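Local coordinates for protein sugar isomerase (PDB 3QC0) that binds a zinc ion in a TIM barrel of the xylose isomerase-like family and is probably a sugar isomerase, at residues R15-F20 with R258-V263; S8-T13 with E246-S251. All coordinates share one frame; numbering follows the deposited sequence.

Contact 1: R15-F20 with R258-V263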
loop_
_atom_site.group_PDB
_atom_site.type_symbol
_atom_site.label_atom_id
_atom_site.label_comp_id
_atom_site.label_asym_id
_atom_site.label_seq_id
_atom_site.Cartn_x
_atom_site.Cartn_y
_atom_site.Cartn_z
ATOM N N ARG A 15 13.164 -17.792 -11.470
ATOM C CA ARG A 15 12.751 -17.577 -12.844
ATOM C C ARG A 15 13.894 -17.168 -13.765
ATOM O O ARG A 15 13.802 -17.409 -14.963
ATOM C CB ARG A 15 11.630 -16.521 -12.938
ATOM C CG ARG A 15 12.053 -15.151 -12.442
ATOM C CD ARG A 15 12.253 -14.142 -13.520
ATOM N NE ARG A 15 11.043 -13.912 -14.286
ATOM C CZ ARG A 15 10.993 -13.143 -15.375
ATOM N NH1 ARG A 15 12.088 -12.514 -15.812
ATOM N NH2 ARG A 15 9.844 -12.992 -16.036
ATOM N N GLU A 16 14.941 -16.546 -13.227
ATOM C CA GLU A 16 16.052 -16.100 -14.076
ATOM C C GLU A 16 16.970 -17.286 -14.382
ATOM O O GLU A 16 17.597 -17.331 -15.453
ATOM C CB GLU A 16 16.850 -14.957 -13.435
ATOM C CG GLU A 16 16.104 -13.606 -13.411
ATOM C CD GLU A 16 15.857 -13.027 -14.806
ATOM O OE1 GLU A 16 16.736 -13.146 -15.694
ATOM O OE2 GLU A 16 14.802 -12.426 -15.027
ATOM N N GLN A 17 16.987 -18.248 -13.462
ATOM C CA GLN A 17 17.943 -19.364 -13.495
ATOM C C GLN A 17 17.435 -20.585 -14.225
ATOM O O GLN A 17 18.230 -21.340 -14.779
ATOM C CB GLN A 17 18.283 -19.789 -12.070
ATOM C CG GLN A 17 18.879 -18.659 -11.215
ATOM C CD GLN A 17 17.862 -17.955 -10.310
ATOM O OE1 GLN A 17 16.753 -17.580 -10.755
ATOM N NE2 GLN A 17 18.229 -17.787 -9.040
ATOM N N CYS A 18 16.124 -20.792 -14.222
ATOM C CA CYS A 18 15.535 -22.055 -14.605
ATOM C C CYS A 18 14.275 -21.890 -15.398
ATOM O O CYS A 18 13.389 -21.134 -14.996
ATOM C CB CYS A 18 15.189 -22.924 -13.389
ATOM S SG CYS A 18 16.529 -23.276 -12.254
ATOM N N GLY A 19 14.165 -22.651 -16.480
ATOM C CA GLY A 19 12.877 -22.874 -17.092
ATOM C C GLY A 19 12.141 -23.949 -16.319
ATOM O O GLY A 19 12.619 -24.442 -15.302
ATOM N N PHE A 20 10.982 -24.350 -16.828
ATOM C CA PHE A 20 10.077 -25.233 -16.076
ATOM C C PHE A 20 10.685 -26.577 -15.674
ATOM O O PHE A 20 10.589 -26.997 -14.525
ATOM C CB PHE A 20 8.797 -25.473 -16.915
ATOM C CG PHE A 20 7.744 -26.281 -16.218
ATOM C CD1 PHE A 20 7.744 -27.653 -16.249
ATOM C CD2 PHE A 20 6.674 -25.642 -15.578
ATOM C CE1 PHE A 20 6.765 -28.381 -15.597
ATOM C CE2 PHE A 20 5.713 -26.347 -14.926
ATOM C CZ PHE A 20 5.706 -27.737 -14.958
ATOM N N ARG A 258 21.616 -15.656 -7.822
ATOM C CA ARG A 258 22.296 -16.739 -7.120
ATOM C C ARG A 258 21.960 -18.116 -7.715
ATOM O O ARG A 258 20.949 -18.267 -8.387
ATOM C CB ARG A 258 21.945 -16.676 -5.636
ATOM C CG ARG A 258 22.563 -15.428 -4.991
ATOM C CD ARG A 258 21.979 -15.047 -3.682
ATOM N NE ARG A 258 22.382 -15.912 -2.589
ATOM C CZ ARG A 258 22.411 -15.544 -1.312
ATOM N NH1 ARG A 258 22.046 -14.323 -0.947
ATOM N NH2 ARG A 258 22.799 -16.407 -0.384
ATOM N N PRO A 259 22.833 -19.132 -7.512
ATOM C CA PRO A 259 22.510 -20.437 -8.107
ATOM C C PRO A 259 21.178 -20.980 -7.572
ATOM O O PRO A 259 20.915 -20.919 -6.359
ATOM C CB PRO A 259 23.712 -21.338 -7.701
ATOM C CG PRO A 259 24.786 -20.374 -7.313
ATOM C CD PRO A 259 24.062 -19.191 -6.704
ATOM N N ALA A 260 20.353 -21.480 -8.482
ATOM C CA ALA A 260 19.007 -21.947 -8.128
ATOM C C ALA A 260 19.068 -22.957 -6.999
ATOM O O ALA A 260 18.251 -22.973 -6.117
ATOM C CB ALA A 260 18.282 -22.531 -9.337
ATOM N N ASP A 261 20.079 -23.818 -7.020
ATOM C CA ASP A 261 20.322 -24.724 -5.937
ATOM C C ASP A 261 20.385 -24.071 -4.543
ATOM O O ASP A 261 19.718 -24.489 -3.562
ATOM C CB ASP A 261 21.709 -25.385 -6.235
ATOM C CG ASP A 261 22.010 -26.492 -5.357
ATOM O OD1 ASP A 261 21.136 -26.952 -4.649
ATOM O OD2 ASP A 261 23.125 -27.004 -5.460
ATOM N N GLU A 262 21.207 -23.043 -4.457
ATOM C CA GLU A 262 21.354 -22.322 -3.203
ATOM C C GLU A 262 20.037 -21.636 -2.823
ATOM O O GLU A 262 19.659 -21.613 -1.642
ATOM C CB GLU A 262 22.454 -21.288 -3.303
ATOM C CG GLU A 262 22.836 -20.754 -1.922
ATOM C CD GLU A 262 23.572 -19.448 -1.971
ATOM O OE1 GLU A 262 23.811 -18.913 -3.089
ATOM O OE2 GLU A 262 23.902 -18.944 -0.871
ATOM N N VAL A 263 19.339 -21.093 -3.816
ATOM C CA VAL A 263 18.069 -20.385 -3.498
ATOM C C VAL A 263 17.092 -21.363 -2.860
ATOM O O VAL A 263 16.536 -21.092 -1.807
ATOM C CB VAL A 263 17.440 -19.769 -4.729
ATOM C CG1 VAL A 263 16.106 -19.073 -4.364
ATOM C CG2 VAL A 263 18.386 -18.775 -5.387
#
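Q17 and A260 are the nearest backbone points here, their CA atoms 6.1 Å apart, where the loop 15-20 passes the first turn of the helix that begins at A260. Q17 carries most of the contact. Its CG stands beside the backbone N, anti to the carbonyl carbon (chi1 -58°), which brings CG to 3.5 Å from R258 O; the bend at chi2 then turns CD, and with it the amide. The amide nitrogen NE2 donates to the carbonyl O of R258 over 2.8 Å. The bond is nearly straight, with 164° at the hydrogen. The carbonyl oxygen lies close to the plane of the Q17 amide, and the donor is tilted only slightly from the carbonyl plane. This bond ties the loop to the residue just before P259, the N-cap of the helix. NE2 has a second, weak bond to the backbone O of W255, which should help to fix the turn of the amide. The Q17 side chain crosses that of V263 at about a right angle, with NE2 3.8 Å from V263 CG2.

Beside this bond the contact is apolar. The methyl of A260 meets both Q17 and C18: its CB is 3.5 Å from C18 SG and 3.9 Å from Q17 CB. The R258 side chain starts away from the loop, and its NH2 makes a salt bridge of 2.8 Å to E262 OE2, which it meets from above the carboxylate plane.

The loop leads from strand 7-10 to helix 20-29, and G19 is the N-cap of that helix. C18 and A260 both pack on I26 of helix 20-29. The contact therefore sits on the outer layer of the barrel, where helix 20-29 and the last helix, 260-274, meet.

Contact 2: S8-T13 with E246-S251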
loop_
_atom_site.group_PDB
_atom_site.type_symbol
_atom_site.label_atom_id
_atom_site.label_comp_id
_atom_site.label_asym_id
_atom_site.label_seq_id
_atom_site.Cartn_x
_atom_site.Cartn_y
_atom_site.Cartn_z
ATOM N N SER A 8 5.817 -25.355 -1.016
ATOM C CA SER A 8 5.698 -25.227 -2.458
ATOM C C SER A 8 6.621 -24.110 -2.914
ATOM O O SER A 8 6.841 -23.139 -2.162
ATOM C CB SER A 8 4.232 -24.923 -2.812
ATOM O OG SER A 8 4.059 -24.780 -4.199
ATOM N N ILE A 9 7.143 -24.195 -4.128
ATOM C CA ILE A 9 7.952 -23.121 -4.707
ATOM C C ILE A 9 7.205 -22.532 -5.900
ATOM O O ILE A 9 6.907 -23.210 -6.878
ATOM C CB ILE A 9 9.355 -23.603 -5.151
ATOM C CG1 ILE A 9 10.117 -24.229 -3.970
ATOM C CG2 ILE A 9 10.144 -22.464 -5.823
ATOM C CD1 ILE A 9 10.545 -23.305 -2.849
ATOM N N ASN A 10 6.858 -21.248 -5.800
ATOM C CA ASN A 10 6.378 -20.511 -6.949
ATOM C C ASN A 10 7.608 -20.297 -7.823
ATOM O O ASN A 10 8.633 -19.810 -7.348
ATOM C CB ASN A 10 5.720 -19.199 -6.509
ATOM C CG ASN A 10 5.182 -18.421 -7.636
ATOM O OD1 ASN A 10 5.937 -18.007 -8.544
ATOM N ND2 ASN A 10 3.878 -18.070 -7.543
ATOM N N LEU A 11 7.534 -20.696 -9.091
ATOM C CA LEU A 11 8.723 -20.732 -9.923
ATOM C C LEU A 11 9.240 -19.364 -10.303
ATOM O O LEU A 11 10.323 -19.228 -10.825
ATOM C CB LEU A 11 8.446 -21.573 -11.170
ATOM C CG LEU A 11 8.047 -23.025 -10.881
ATOM C CD1 LEU A 11 8.037 -23.879 -12.196
ATOM C CD2 LEU A 11 8.907 -23.698 -9.816
ATOM N N ALA A 12 8.510 -18.296 -9.955
ATOM C CA ALA A 12 9.104 -16.968 -10.084
ATOM C C ALA A 12 10.366 -16.854 -9.238
ATOM O O ALA A 12 11.275 -16.099 -9.563
ATOM C CB ALA A 12 8.113 -15.884 -9.659
ATOM N N THR A 13 10.413 -17.597 -8.151
ATOM C CA THR A 13 11.533 -17.539 -7.210
ATOM C C THR A 13 12.880 -17.842 -7.861
ATOM O O THR A 13 13.906 -17.269 -7.467
ATOM C CB THR A 13 11.261 -18.473 -6.025
ATOM O OG1 THR A 13 10.088 -17.993 -5.364
ATOM C CG2 THR A 13 12.402 -18.504 -4.984
ATOM N N GLU A 246 3.582 -21.398 -0.200
ATOM C CA GLU A 246 4.170 -21.235 -1.513
ATOM C C GLU A 246 5.151 -20.063 -1.528
ATOM O O GLU A 246 4.734 -18.898 -1.331
ATOM C CB GLU A 246 3.028 -21.015 -2.514
ATOM C CG GLU A 246 3.478 -20.784 -3.947
ATOM C CD GLU A 246 2.331 -20.403 -4.830
ATOM O OE1 GLU A 246 1.313 -21.136 -4.830
ATOM O OE2 GLU A 246 2.435 -19.375 -5.521
ATOM N N VAL A 247 6.432 -20.351 -1.691
ATOM C CA VAL A 247 7.473 -19.341 -1.726
ATOM C C VAL A 247 7.501 -18.594 -3.038
ATOM O O VAL A 247 7.769 -19.137 -4.095
ATOM C CB VAL A 247 8.849 -19.909 -1.475
ATOM C CG1 VAL A 247 9.914 -18.801 -1.578
ATOM C CG2 VAL A 247 8.845 -20.667 -0.122
ATOM N N GLU A 248 7.204 -17.306 -2.955
ATOM C CA GLU A 248 7.126 -16.463 -4.133
ATOM C C GLU A 248 7.964 -15.221 -3.887
ATOM O O GLU A 248 7.569 -14.288 -3.192
ATOM C CB GLU A 248 5.670 -16.094 -4.452
ATOM C CG GLU A 248 5.529 -15.276 -5.716
ATOM C CD GLU A 248 4.117 -14.894 -6.000
ATOM O OE1 GLU A 248 3.363 -14.737 -5.051
ATOM O OE2 GLU A 248 3.757 -14.807 -7.189
ATOM N N ILE A 249 9.174 -15.245 -4.425
ATOM C CA ILE A 249 10.161 -14.187 -4.268
ATOM C C ILE A 249 10.556 -13.621 -5.632
ATOM O O ILE A 249 10.992 -14.354 -6.513
ATOM C CB ILE A 249 11.437 -14.694 -3.542
ATOM C CG1 ILE A 249 11.075 -15.183 -2.139
ATOM C CG2 ILE A 249 12.505 -13.570 -3.480
ATOM C CD1 ILE A 249 12.156 -15.986 -1.382
ATOM N N PHE A 250 10.406 -12.317 -5.800
ATOM C CA PHE A 250 10.931 -11.561 -6.926
ATOM C C PHE A 250 12.114 -10.747 -6.393
ATOM O O PHE A 250 11.904 -9.835 -5.591
ATOM C CB PHE A 250 9.896 -10.587 -7.541
ATOM C CG PHE A 250 8.512 -11.166 -7.790
ATOM C CD1 PHE A 250 8.292 -12.498 -8.045
ATOM C CD2 PHE A 250 7.421 -10.314 -7.846
ATOM C CE1 PHE A 250 6.994 -12.986 -8.266
ATOM C CE2 PHE A 250 6.138 -10.800 -8.074
ATOM C CZ PHE A 250 5.925 -12.151 -8.265
ATOM N N SER A 251 13.347 -11.082 -6.774
ATOM C CA SER A 251 14.538 -10.428 -6.197
ATOM C C SER A 251 15.614 -10.209 -7.251
ATOM O O SER A 251 16.535 -11.027 -7.403
ATOM C CB SER A 251 15.087 -11.231 -5.024
ATOM O OG SER A 251 16.257 -10.617 -4.464
#
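S8 pairs in parallel with E246 and I9 with V247, their CA atoms 4.4 and 4.8 Å apart in that order. V247 N donates to S8 O, and N10 N donates to V247 O. Beyond N10 the first segment turns into a short 3-10 stretch. T13 OG1 links the two segments there. It accepts from I249 N at 3.0 Å and lies 2.9 Å from V247 O.

N10 has its CG anti to the backbone N (chi1 -179°). Its ND2 donates to E246 OE2 over 2.8 Å in a nearly straight bond, on the anti side of the carboxylate. The amide also stacks on the carboxylate of E248, their planes 30° apart. OD1 accepts from A12 N in an Asx turn and from W38 NE1.

This pairing joins the first and eighth strands and closes the TIM barrel. E248 is a zinc ligand through OE1, with E142, D177 and H204. An alanine at N10 would probably leave E246 OE2 without this donor, A12 N without its acceptor in the turn, and a gap beside the carboxylate of E248.

E246 OE1 and S8 OG both bond T62 OG1. On the other face, I9 CD1 packs 4.0 Å from V247 CB, against helix 260-274, where I9 touches I264 and C267. A12 CB meets the edge of the F250 ring, 3.4 Å from CE1.

In the fold
Contacts 1 and 2 join the first and last beta-alpha units of the barrel at successive layers, their centres 10 Å apart. Contact 2 pairs the strands; contact 1 lies farther out, where the loop after the first strand meets the last helix. They touch directly: T13 CG2 of contact 2 is 3.8 Å from V263 CG1 of contact 1, and L11 CD1 is 4.1 Å from F20 CD2. Contact 2 reaches the metal site, with the E248 side chain about 2 Å from the zinc ion at nearest approach. Contact 1 stays back from it, the V263 side chain lying about 11 Å from that of E248.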